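Local coordinates for decapping protein involved in mRNA degradation-Dcp1p (Saccharomyces cerevisiae, PDB 1Q67) that works with Dcp2 in the decapping complex that removes the 7-methylguanine cap from mRNA, committing the transcript to 5' to 3' decay, at residues 182-193 and 211-222. Residues are numbered along the deposited sequence; the frame is centred on the assembly and turned at random.
Sequences MGVEVKDELVII and RQNIYELIKYLL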
loop_
_atom_site.group_PDB
_atom_site.type_symbol
_atom_site.label_atom_id
_atom_site.label_comp_id
_atom_site.label_asym_id
_atom_site.label_seq_id
_atom_site.Cartn_x
_atom_site.Cartn_y
_atom_site.Cartn_z
ATOM N N MET B 182 1.607 24.645 3.803
ATOM C CA MET B 182 1.561 23.209 3.985
ATOM C C MET B 182 2.204 22.885 5.323
ATOM O O MET B 182 2.801 23.760 5.958
ATOM C CB MET B 182 2.318 22.515 2.853
ATOM C CG MET B 182 1.753 22.808 1.469
ATOM S SD MET B 182 2.668 22.003 0.119
ATOM C CE MET B 182 2.193 20.282 0.414
ATOM N N GLY B 183 2.084 21.632 5.747
ATOM C CA GLY B 183 2.666 21.220 7.009
ATOM C C GLY B 183 3.063 19.756 7.028
ATOM O O GLY B 183 2.565 18.961 6.234
ATOM N N VAL B 184 3.972 19.403 7.932
ATOM C CA VAL B 184 4.422 18.026 8.066
ATOM C C VAL B 184 4.725 17.681 9.510
ATOM O O VAL B 184 5.200 18.517 10.272
ATOM C CB VAL B 184 5.699 17.732 7.235
ATOM C CG1 VAL B 184 5.379 17.829 5.764
ATOM C CG2 VAL B 184 6.827 18.709 7.607
ATOM N N GLU B 185 4.448 16.434 9.870
ATOM C CA GLU B 185 4.700 15.944 11.212
ATOM C C GLU B 185 4.807 14.431 11.160
ATOM O O GLU B 185 4.392 13.793 10.193
ATOM C CB GLU B 185 3.554 16.323 12.152
ATOM C CG GLU B 185 2.273 15.552 11.892
ATOM C CD GLU B 185 1.144 15.941 12.830
ATOM O OE1 GLU B 185 1.338 15.868 14.066
ATOM O OE2 GLU B 185 0.058 16.317 12.331
ATOM N N VAL B 186 5.381 13.865 12.207
ATOM C CA VAL B 186 5.508 12.434 12.308
ATOM C C VAL B 186 4.681 12.033 13.513
ATOM O O VAL B 186 4.905 12.516 14.620
ATOM C CB VAL B 186 6.964 12.004 12.527
ATOM C CG1 VAL B 186 7.022 10.504 12.787
ATOM C CG2 VAL B 186 7.793 12.354 11.309
ATOM N N LYS B 187 3.704 11.165 13.289
ATOM C CA LYS B 187 2.852 10.696 14.367
ATOM C C LYS B 187 2.937 9.180 14.384
ATOM O O LYS B 187 2.347 8.491 13.546
ATOM C CB LYS B 187 1.415 11.163 14.147
ATOM C CG LYS B 187 0.570 11.163 15.409
ATOM C CD LYS B 187 -0.605 12.122 15.268
ATOM C CE LYS B 187 -0.123 13.553 15.051
ATOM N NZ LYS B 187 -1.253 14.503 14.806
ATOM N N ASP B 188 3.699 8.678 15.345
ATOM C CA ASP B 188 3.927 7.251 15.506
ATOM C C ASP B 188 4.572 6.676 14.245
ATOM O O ASP B 188 5.745 6.935 13.974
ATOM C CB ASP B 188 2.615 6.519 15.818
ATOM C CG ASP B 188 2.848 5.132 16.408
ATOM O OD1 ASP B 188 3.495 5.035 17.478
ATOM O OD2 ASP B 188 2.386 4.138 15.802
ATOM N N GLU B 189 3.808 5.921 13.464
ATOM C CA GLU B 189 4.345 5.301 12.254
ATOM C C GLU B 189 4.104 6.089 10.966
ATOM O O GLU B 189 4.693 5.784 9.931
ATOM C CB GLU B 189 3.751 3.898 12.091
ATOM C CG GLU B 189 3.851 3.023 13.333
ATOM C CD GLU B 189 2.957 1.798 13.251
ATOM O OE1 GLU B 189 3.195 0.940 12.370
ATOM O OE2 GLU B 189 2.006 1.698 14.064
ATOM N N LEU B 190 3.251 7.103 11.032
ATOM C CA LEU B 190 2.919 7.890 9.850
ATOM C C LEU B 190 3.606 9.235 9.698
ATOM O O LEU B 190 3.925 9.908 10.679
ATOM C CB LEU B 190 1.413 8.162 9.805
ATOM C CG LEU B 190 0.388 7.059 9.581
ATOM C CD1 LEU B 190 -1.000 7.655 9.724
ATOM C CD2 LEU B 190 0.556 6.459 8.189
ATOM N N VAL B 191 3.829 9.623 8.448
ATOM C CA VAL B 191 4.365 10.940 8.161
ATOM C C VAL B 191 3.098 11.605 7.666
ATOM O O VAL B 191 2.498 11.153 6.696
ATOM C CB VAL B 191 5.409 10.938 7.048
ATOM C CG1 VAL B 191 5.675 12.378 6.596
ATOM C CG2 VAL B 191 6.696 10.298 7.555
ATOM N N ILE B 192 2.675 12.648 8.369
ATOM C CA ILE B 192 1.452 13.361 8.044
ATOM C C ILE B 192 1.731 14.666 7.319
ATOM O O ILE B 192 2.465 15.521 7.812
ATOM C CB ILE B 192 0.644 13.611 9.337
ATOM C CG1 ILE B 192 0.279 12.255 9.953
ATOM C CG2 ILE B 192 -0.606 14.425 9.045
ATOM C CD1 ILE B 192 -0.442 12.333 11.283
ATOM N N ILE B 193 1.148 14.805 6.135
ATOM C CA ILE B 193 1.346 15.988 5.325
ATOM C C ILE B 193 0.044 16.732 5.065
ATOM O O ILE B 193 -0.958 16.136 4.651
ATOM C CB ILE B 193 2.001 15.622 3.972
ATOM C CG1 ILE B 193 3.401 15.053 4.213
ATOM C CG2 ILE B 193 2.086 16.851 3.073
ATOM C CD1 ILE B 193 4.107 14.610 2.953
ATOM N N ARG B 211 11.436 7.690 7.833
ATOM C CA ARG B 211 10.310 8.507 8.268
ATOM C C ARG B 211 10.801 9.846 8.803
ATOM O O ARG B 211 10.273 10.900 8.451
ATOM C CB ARG B 211 9.513 7.783 9.350
ATOM C CG ARG B 211 8.914 6.476 8.877
ATOM C CD ARG B 211 8.361 5.665 10.034
ATOM N NE ARG B 211 8.071 4.299 9.613
ATOM C CZ ARG B 211 7.797 3.304 10.448
ATOM N NH1 ARG B 211 7.776 3.520 11.757
ATOM N NH2 ARG B 211 7.550 2.094 9.973
ATOM N N GLN B 212 11.825 9.795 9.646
ATOM C CA GLN B 212 12.389 10.999 10.233
ATOM C C GLN B 212 13.101 11.827 9.164
ATOM O O GLN B 212 13.019 13.056 9.157
ATOM C CB GLN B 212 13.369 10.628 11.350
ATOM C CG GLN B 212 13.453 11.671 12.439
ATOM C CD GLN B 212 12.129 11.849 13.167
ATOM O OE1 GLN B 212 11.822 12.928 13.667
ATOM N NE2 GLN B 212 11.344 10.783 13.236
ATOM N N ASN B 213 13.794 11.152 8.254
ATOM C CA ASN B 213 14.503 11.845 7.188
ATOM C C ASN B 213 13.585 12.565 6.202
ATOM O O ASN B 213 13.921 13.645 5.724
ATOM C CB ASN B 213 15.402 10.866 6.433
ATOM C CG ASN B 213 16.595 10.430 7.254
ATOM O OD1 ASN B 213 16.457 10.067 8.423
ATOM N ND2 ASN B 213 17.777 10.461 6.650
ATOM N N ILE B 214 12.433 11.977 5.886
ATOM C CA ILE B 214 11.523 12.621 4.950
ATOM C C ILE B 214 10.874 13.812 5.660
ATOM O O ILE B 214 10.659 14.866 5.068
ATOM C CB ILE B 214 10.433 11.634 4.430
ATOM C CG1 ILE B 214 9.852 12.164 3.120
ATOM C CG2 ILE B 214 9.289 11.505 5.430
ATOM C CD1 ILE B 214 8.762 11.290 2.518
ATOM N N TYR B 215 10.579 13.634 6.943
ATOM C CA TYR B 215 9.984 14.691 7.745
ATOM C C TYR B 215 10.931 15.894 7.785
ATOM O O TYR B 215 10.514 17.041 7.623
ATOM C CB TYR B 215 9.733 14.179 9.170
ATOM C CG TYR B 215 9.549 15.287 10.182
ATOM C CD1 TYR B 215 8.419 16.103 10.159
ATOM C CD2 TYR B 215 10.540 15.560 11.121
ATOM C CE1 TYR B 215 8.285 17.169 11.043
ATOM C CE2 TYR B 215 10.420 16.623 12.008
ATOM C CZ TYR B 215 9.294 17.425 11.963
ATOM O OH TYR B 215 9.201 18.502 12.813
ATOM N N GLU B 216 12.212 15.612 7.993
ATOM C CA GLU B 216 13.243 16.646 8.071
ATOM C C GLU B 216 13.422 17.367 6.734
ATOM O O GLU B 216 13.585 18.588 6.692
ATOM C CB GLU B 216 14.576 16.019 8.488
ATOM C CG GLU B 216 15.279 16.732 9.621
ATOM C CD GLU B 216 14.691 16.392 10.968
ATOM O OE1 GLU B 216 14.771 15.206 11.350
ATOM O OE2 GLU B 216 14.154 17.299 11.643
ATOM N N LEU B 217 13.408 16.610 5.640
ATOM C CA LEU B 217 13.558 17.212 4.323
ATOM C C LEU B 217 12.375 18.115 3.962
ATOM O O LEU B 217 12.563 19.245 3.524
ATOM C CB LEU B 217 13.717 16.129 3.254
ATOM C CG LEU B 217 13.691 16.624 1.805
ATOM C CD1 LEU B 217 14.857 17.578 1.573
ATOM C CD2 LEU B 217 13.772 15.430 0.849
ATOM N N ILE B 218 11.155 17.625 4.139
ATOM C CA ILE B 218 9.994 18.433 3.795
ATOM C C ILE B 218 9.916 19.690 4.658
ATOM O O ILE B 218 9.589 20.773 4.170
ATOM C CB ILE B 218 8.688 17.636 3.941
ATOM C CG1 ILE B 218 8.697 16.451 2.965
ATOM C CG2 ILE B 218 7.496 18.547 3.655
ATOM C CD1 ILE B 218 7.554 15.479 3.172
ATOM N N LYS B 219 10.215 19.528 5.941
ATOM C CA LYS B 219 10.215 20.628 6.891
ATOM C C LYS B 219 11.185 21.684 6.377
ATOM O O LYS B 219 10.861 22.867 6.323
ATOM C CB LYS B 219 10.673 20.114 8.258
ATOM C CG LYS B 219 10.761 21.152 9.362
ATOM C CD LYS B 219 9.394 21.571 9.850
ATOM C CE LYS B 219 9.512 22.429 11.108
ATOM N NZ LYS B 219 8.225 23.114 11.450
ATOM N N TYR B 220 12.373 21.237 5.978
ATOM C CA TYR B 220 13.399 22.137 5.467
ATOM C C TYR B 220 12.962 22.846 4.186
ATOM O O TYR B 220 13.250 24.025 3.991
ATOM C CB TYR B 220 14.695 21.365 5.187
ATOM C CG TYR B 220 15.838 22.250 4.732
ATOM C CD1 TYR B 220 16.701 22.845 5.660
ATOM C CD2 TYR B 220 16.013 22.550 3.383
ATOM C CE1 TYR B 220 17.700 23.718 5.250
ATOM C CE2 TYR B 220 17.010 23.423 2.962
ATOM C CZ TYR B 220 17.845 24.005 3.903
ATOM O OH TYR B 220 18.810 24.888 3.488
ATOM N N LEU B 221 12.293 22.126 3.295
ATOM C CA LEU B 221 11.858 22.722 2.038
ATOM C C LEU B 221 10.733 23.720 2.274
ATOM O O LEU B 221 10.611 24.716 1.554
ATOM C CB LEU B 221 11.395 21.637 1.059
ATOM C CG LEU B 221 12.417 20.597 0.589
ATOM C CD1 LEU B 221 11.681 19.560 -0.259
ATOM C CD2 LEU B 221 13.536 21.257 -0.232
ATOM N N LEU B 222 9.914 23.460 3.285
ATOM C CA LEU B 222 8.809 24.365 3.590
ATOM C C LEU B 222 9.253 25.649 4.302
ATOM O O LEU B 222 8.762 26.732 3.999
ATOM C CB LEU B 222 7.763 23.662 4.457
ATOM C CG LEU B 222 6.945 22.518 3.849
ATOM C CD1 LEU B 222 5.966 22.008 4.901
ATOM C CD2 LEU B 222 6.193 23.002 2.606
#
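Strand 183-187, which carries Val184 and Val186 against Tyr215, runs nearly antiparallel to helix 211-222, at 161° with axes 8.2 Å apart, whereas strand 190-193, joined to it by a type II' turn from Lys187 to Leu190, follows the helix direction at 19°. Alternation along the strands then decides which side chains meet the helix: Val184, Val186 and Val191 face it, while Glu185 turns to the other side and pairs with Lys187. The phenol of Tyr215 reaches the edge strand because its CG is anti to the backbone N (chi1 161°). Its CE1 edge meets Val184 O at 3.5 Å, near the ring plane, and Val186 CG2 lies obliquely beside the start of the ring, 3.4 Å from Tyr215 CB. Deeper in, Val191 CG2 rests on Ile214 CG2 at 3.6 Å, and Ile193 CD1 meets Ile218 CD1 at the same separation, the two side chains crossing at about a right angle. This is the C-terminal helix of a PH-like fold, closing one end of the beta sandwich: Ile214 and Ile218 also touch Ile67 of strand 64-70 in the other sheet. At the far end Leu222 splits its methyls, CD1 lying 3.8 Å from Met182 O and CD2 against Met182 CB, and it goes on to Ile157 of strand 152-157. Near the turn, the Arg211 chain is extended and Glu189 O stands 3.6 Å above one guanidinium face, offset toward the rim, while Arg211 NE is hydrogen-bonded to Ile205 O. An alanine here would lose the aliphatic arm and guanidinium and would probably leave Ile205 O without that donor and a gap beside Glu189 O. Glu189 itself packs on Arg147 of the second subunit.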